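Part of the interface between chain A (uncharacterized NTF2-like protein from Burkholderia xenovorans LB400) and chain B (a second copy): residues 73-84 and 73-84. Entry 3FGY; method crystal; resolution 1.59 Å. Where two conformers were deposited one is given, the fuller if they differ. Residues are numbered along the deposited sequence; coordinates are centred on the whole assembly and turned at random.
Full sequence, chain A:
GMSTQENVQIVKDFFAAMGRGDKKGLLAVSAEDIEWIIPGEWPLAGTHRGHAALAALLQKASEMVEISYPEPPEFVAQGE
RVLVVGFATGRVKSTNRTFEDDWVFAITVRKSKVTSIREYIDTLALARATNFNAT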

# COMPACT_ATOMS: atom_id res chain seq x y z
N PRO A 73 -4.76 -9.20 -9.89
CA PRO A 73 -3.74 -8.62 -9.01
C PRO A 73 -2.43 -9.37 -9.09
O PRO A 73 -2.35 -10.48 -9.67
CB PRO A 73 -4.34 -8.78 -7.62
CG PRO A 73 -5.24 -9.95 -7.72
CD PRO A 73 -5.75 -9.98 -9.15
N GLU A 74 -1.41 -8.75 -8.48
CA GLU A 74 -0.08 -9.29 -8.31
C GLU A 74 0.07 -9.76 -6.90
O GLU A 74 -0.41 -9.11 -5.94
CB GLU A 74 0.96 -8.20 -8.60
CG GLU A 74 2.38 -8.57 -8.28
CD GLU A 74 3.32 -7.36 -8.28
OE1 GLU A 74 2.83 -6.22 -8.23
OE2 GLU A 74 4.55 -7.59 -8.30
N PHE A 75 0.71 -10.92 -6.73
CA PHE A 75 0.99 -11.47 -5.41
C PHE A 75 2.50 -11.43 -5.19
O PHE A 75 3.26 -11.96 -6.01
CB PHE A 75 0.46 -12.90 -5.28
CG PHE A 75 -1.01 -12.99 -5.39
CD1 PHE A 75 -1.62 -13.00 -6.64
CD2 PHE A 75 -1.81 -12.98 -4.26
CE1 PHE A 75 -2.98 -13.04 -6.76
CE2 PHE A 75 -3.18 -13.02 -4.39
CZ PHE A 75 -3.76 -13.05 -5.62
N VAL A 76 2.91 -10.81 -4.09
CA VAL A 76 4.30 -10.79 -3.67
C VAL A 76 4.35 -11.40 -2.28
O VAL A 76 3.78 -10.83 -1.34
CB VAL A 76 4.87 -9.37 -3.65
CG1 VAL A 76 6.37 -9.42 -3.26
CG2 VAL A 76 4.66 -8.69 -5.01
N ALA A 77 5.04 -12.55 -2.16
CA ALA A 77 4.98 -13.40 -0.98
C ALA A 77 6.39 -13.68 -0.45
O ALA A 77 7.30 -14.03 -1.20
CB ALA A 77 4.25 -14.75 -1.32
N GLN A 78 6.55 -13.56 0.86
CA GLN A 78 7.78 -13.91 1.54
C GLN A 78 7.42 -14.24 2.99
O GLN A 78 6.61 -13.54 3.62
CB GLN A 78 8.80 -12.76 1.45
CG GLN A 78 10.19 -13.15 1.91
CD GLN A 78 11.22 -12.06 1.68
OE1 GLN A 78 10.91 -10.88 1.69
NE2 GLN A 78 12.48 -12.48 1.52
N GLY A 79 7.96 -15.34 3.49
CA GLY A 79 7.69 -15.75 4.84
C GLY A 79 6.21 -16.01 5.02
O GLY A 79 5.61 -16.72 4.22
N GLU A 80 5.63 -15.41 6.05
CA GLU A 80 4.21 -15.59 6.35
C GLU A 80 3.36 -14.49 5.69
O GLU A 80 2.17 -14.40 5.94
CB GLU A 80 3.97 -15.64 7.87
CG GLU A 80 4.08 -14.31 8.61
CD GLU A 80 3.96 -14.46 10.13
OE1 GLU A 80 3.77 -15.59 10.61
OE2 GLU A 80 4.06 -13.43 10.83
N ARG A 81 3.99 -13.67 4.86
CA ARG A 81 3.33 -12.50 4.29
C ARG A 81 3.00 -12.68 2.82
O ARG A 81 3.79 -13.25 2.08
CB ARG A 81 4.24 -11.28 4.49
CG ARG A 81 4.62 -11.04 5.95
CD ARG A 81 3.55 -10.28 6.68
NE ARG A 81 3.64 -8.82 6.49
CZ ARG A 81 2.62 -7.98 6.63
NH1 ARG A 81 1.40 -8.41 6.91
NH2 ARG A 81 2.81 -6.69 6.45
N VAL A 82 1.82 -12.21 2.42
CA VAL A 82 1.41 -12.12 1.04
C VAL A 82 0.87 -10.70 0.86
O VAL A 82 -0.08 -10.30 1.52
CB VAL A 82 0.30 -13.15 0.69
CG1 VAL A 82 -0.06 -13.07 -0.76
CG2 VAL A 82 0.78 -14.56 1.01
N LEU A 83 1.54 -9.91 0.03
CA LEU A 83 1.05 -8.60 -0.32
C LEU A 83 0.42 -8.70 -1.69
O LEU A 83 1.03 -9.21 -2.64
CB LEU A 83 2.18 -7.58 -0.26
CG LEU A 83 2.32 -6.94 1.12
CD1 LEU A 83 2.60 -7.94 2.26
CD2 LEU A 83 3.38 -5.80 1.05
N VAL A 84 -0.83 -8.24 -1.78
CA VAL A 84 -1.60 -8.28 -3.00
C VAL A 84 -1.68 -6.86 -3.54
O VAL A 84 -2.16 -5.95 -2.84
CB VAL A 84 -3.02 -8.86 -2.76
CG1 VAL A 84 -3.72 -9.05 -4.10
CG2 VAL A 84 -2.94 -10.22 -2.00
N PRO B 73 11.50 -0.31 8.72
CA PRO B 73 10.49 -0.82 7.80
C PRO B 73 10.66 -2.33 7.58
O PRO B 73 11.72 -2.89 7.82
CB PRO B 73 10.77 -0.06 6.51
CG PRO B 73 12.24 0.11 6.54
CD PRO B 73 12.56 0.41 8.00
N GLU B 74 9.57 -2.94 7.15
CA GLU B 74 9.53 -4.33 6.73
C GLU B 74 9.72 -4.45 5.22
O GLU B 74 9.19 -3.64 4.46
CB GLU B 74 8.17 -4.90 7.14
CG GLU B 74 7.97 -6.35 6.76
CD GLU B 74 6.54 -6.80 6.79
OE1 GLU B 74 5.64 -5.93 6.89
OE2 GLU B 74 6.32 -8.03 6.71
N PHE B 75 10.46 -5.46 4.80
CA PHE B 75 10.62 -5.82 3.40
C PHE B 75 9.90 -7.12 3.12
O PHE B 75 10.05 -8.11 3.86
CB PHE B 75 12.10 -5.90 2.99
CG PHE B 75 12.81 -4.59 3.11
CD1 PHE B 75 13.26 -4.14 4.35
CD2 PHE B 75 12.98 -3.77 2.01
CE1 PHE B 75 13.88 -2.92 4.49
CE2 PHE B 75 13.63 -2.54 2.16
CZ PHE B 75 14.07 -2.11 3.38
N VAL B 76 9.07 -7.10 2.08
CA VAL B 76 8.47 -8.29 1.52
C VAL B 76 8.84 -8.28 0.05
O VAL B 76 8.43 -7.40 -0.71
CB VAL B 76 6.95 -8.28 1.69
CG1 VAL B 76 6.29 -9.50 1.00
CG2 VAL B 76 6.59 -8.18 3.19
N ALA B 77 9.67 -9.23 -0.33
CA ALA B 77 10.30 -9.18 -1.65
C ALA B 77 10.37 -10.53 -2.33
O ALA B 77 10.44 -11.58 -1.67
CB ALA B 77 11.71 -8.59 -1.54
N GLN B 78 10.36 -10.49 -3.66
CA GLN B 78 10.45 -11.67 -4.48
C GLN B 78 11.18 -11.23 -5.75
O GLN B 78 10.61 -10.49 -6.56
CB GLN B 78 9.01 -12.11 -4.77
CG GLN B 78 8.68 -13.54 -4.86
CD GLN B 78 7.18 -13.69 -5.19
OE1 GLN B 78 6.35 -13.76 -4.31
NE2 GLN B 78 6.84 -13.67 -6.49
N GLY B 79 12.43 -11.64 -5.91
CA GLY B 79 13.21 -11.35 -7.10
C GLY B 79 13.45 -9.86 -7.25
O GLY B 79 14.01 -9.24 -6.36
N GLU B 80 13.00 -9.29 -8.35
CA GLU B 80 13.17 -7.87 -8.63
C GLU B 80 12.07 -6.97 -8.09
O GLU B 80 12.10 -5.75 -8.26
CB GLU B 80 13.30 -7.70 -10.14
CG GLU B 80 14.67 -8.12 -10.63
CD GLU B 80 14.96 -7.77 -12.08
OE1 GLU B 80 14.07 -7.99 -12.93
OE2 GLU B 80 16.08 -7.30 -12.32
N ARG B 81 11.12 -7.57 -7.40
CA ARG B 81 10.03 -6.86 -6.81
C ARG B 81 10.23 -6.76 -5.30
O ARG B 81 10.29 -7.78 -4.59
CB ARG B 81 8.78 -7.61 -7.18
CG ARG B 81 7.59 -6.90 -7.14
CD ARG B 81 7.49 -5.78 -8.21
NE ARG B 81 6.13 -5.35 -8.00
CZ ARG B 81 5.71 -4.10 -7.97
NH1 ARG B 81 6.53 -3.09 -8.15
NH2 ARG B 81 4.44 -3.88 -7.72
N VAL B 82 10.32 -5.53 -4.81
CA VAL B 82 10.62 -5.22 -3.40
C VAL B 82 9.56 -4.29 -2.86
O VAL B 82 9.43 -3.15 -3.33
CB VAL B 82 11.99 -4.56 -3.22
CG1 VAL B 82 12.26 -4.25 -1.74
CG2 VAL B 82 13.08 -5.46 -3.82
N LEU B 83 8.78 -4.80 -1.91
CA LEU B 83 7.70 -4.04 -1.25
C LEU B 83 8.15 -3.67 0.15
O LEU B 83 8.57 -4.54 0.95
CB LEU B 83 6.37 -4.81 -1.24
CG LEU B 83 5.45 -4.66 -2.47
CD1 LEU B 83 6.20 -4.74 -3.78
CD2 LEU B 83 4.31 -5.72 -2.40
N VAL B 84 8.15 -2.38 0.45
CA VAL B 84 8.59 -1.85 1.70
C VAL B 84 7.33 -1.39 2.47
O VAL B 84 6.54 -0.62 1.95
CB VAL B 84 9.61 -0.68 1.52
CG1 VAL B 84 10.22 -0.31 2.84
CG2 VAL B 84 10.68 -1.05 0.46
O HOH W 1 4.45 -12.26 -8.27
O HOH W 2 4.06 -15.00 -5.05
O HOH W 3 10.52 -14.18 -1.62
O HOH W 4 12.33 -9.78 3.67

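Two copies of the same β-hairpin pack against each other, strand 74-78 of chain A crossing strand 74-78 of chain B at 113°, with 685 Å² buried between the stretches. Val A76 and Val B76 cover the most surface and lie where the strands come together. Their CB atoms point sideways, yet CG1 of Val A76 reaches CG1 of Val B76 at 4.3 Å, and each valine also meets the leucine of the partner hairpin: CB of Val A76 is 3.9 Å from CD2 of Leu B83, and CG2 of Val B76 is 4.1 Å from CD1 of Leu A83. The two leucines, both pointing toward the partner, complete this apolar cluster, with CB of Leu A83 3.5 Å from CD2 of Leu B83.

Gln A78 and Gln B78 come next in area. Each lends its side-chain oxygen to a backbone amide of the other strand: Ala A77 N donates to Gln B78 OE1 (2.8 Å, 163°) and Ala B77 N to Gln A78 OE1 (2.9 Å, 153°). The side chains thus do what a neighbouring strand's carbonyl would do in a sheet. They arrive differently, since Gln A78 has chi1 in t and points toward chain B, whereas Gln B78 starts sideways, with chi1 at -144°, and its end comes nearer. Water reinforces both: water 4 donates to Gln A78 OE1 (2.7 Å) and Phe B75 O (2.8 Å), and water 2 to Gln B78 OE1 (2.7 Å) and Phe A75 O (3.3 Å).

Paired salt bridges flank the valines. Arg A81 NE lies 2.8 Å from Glu B74 OE2 and Arg B81 NE 2.8 Å from Glu A74 OE2; in each, NH2 also donates to OE1 of the same glutamate, so the carboxylate meets the guanidinium edge through two hydrogen bonds. The arginines achieve this with different rotamers, chi1 m in Arg A81 and t in Arg B81.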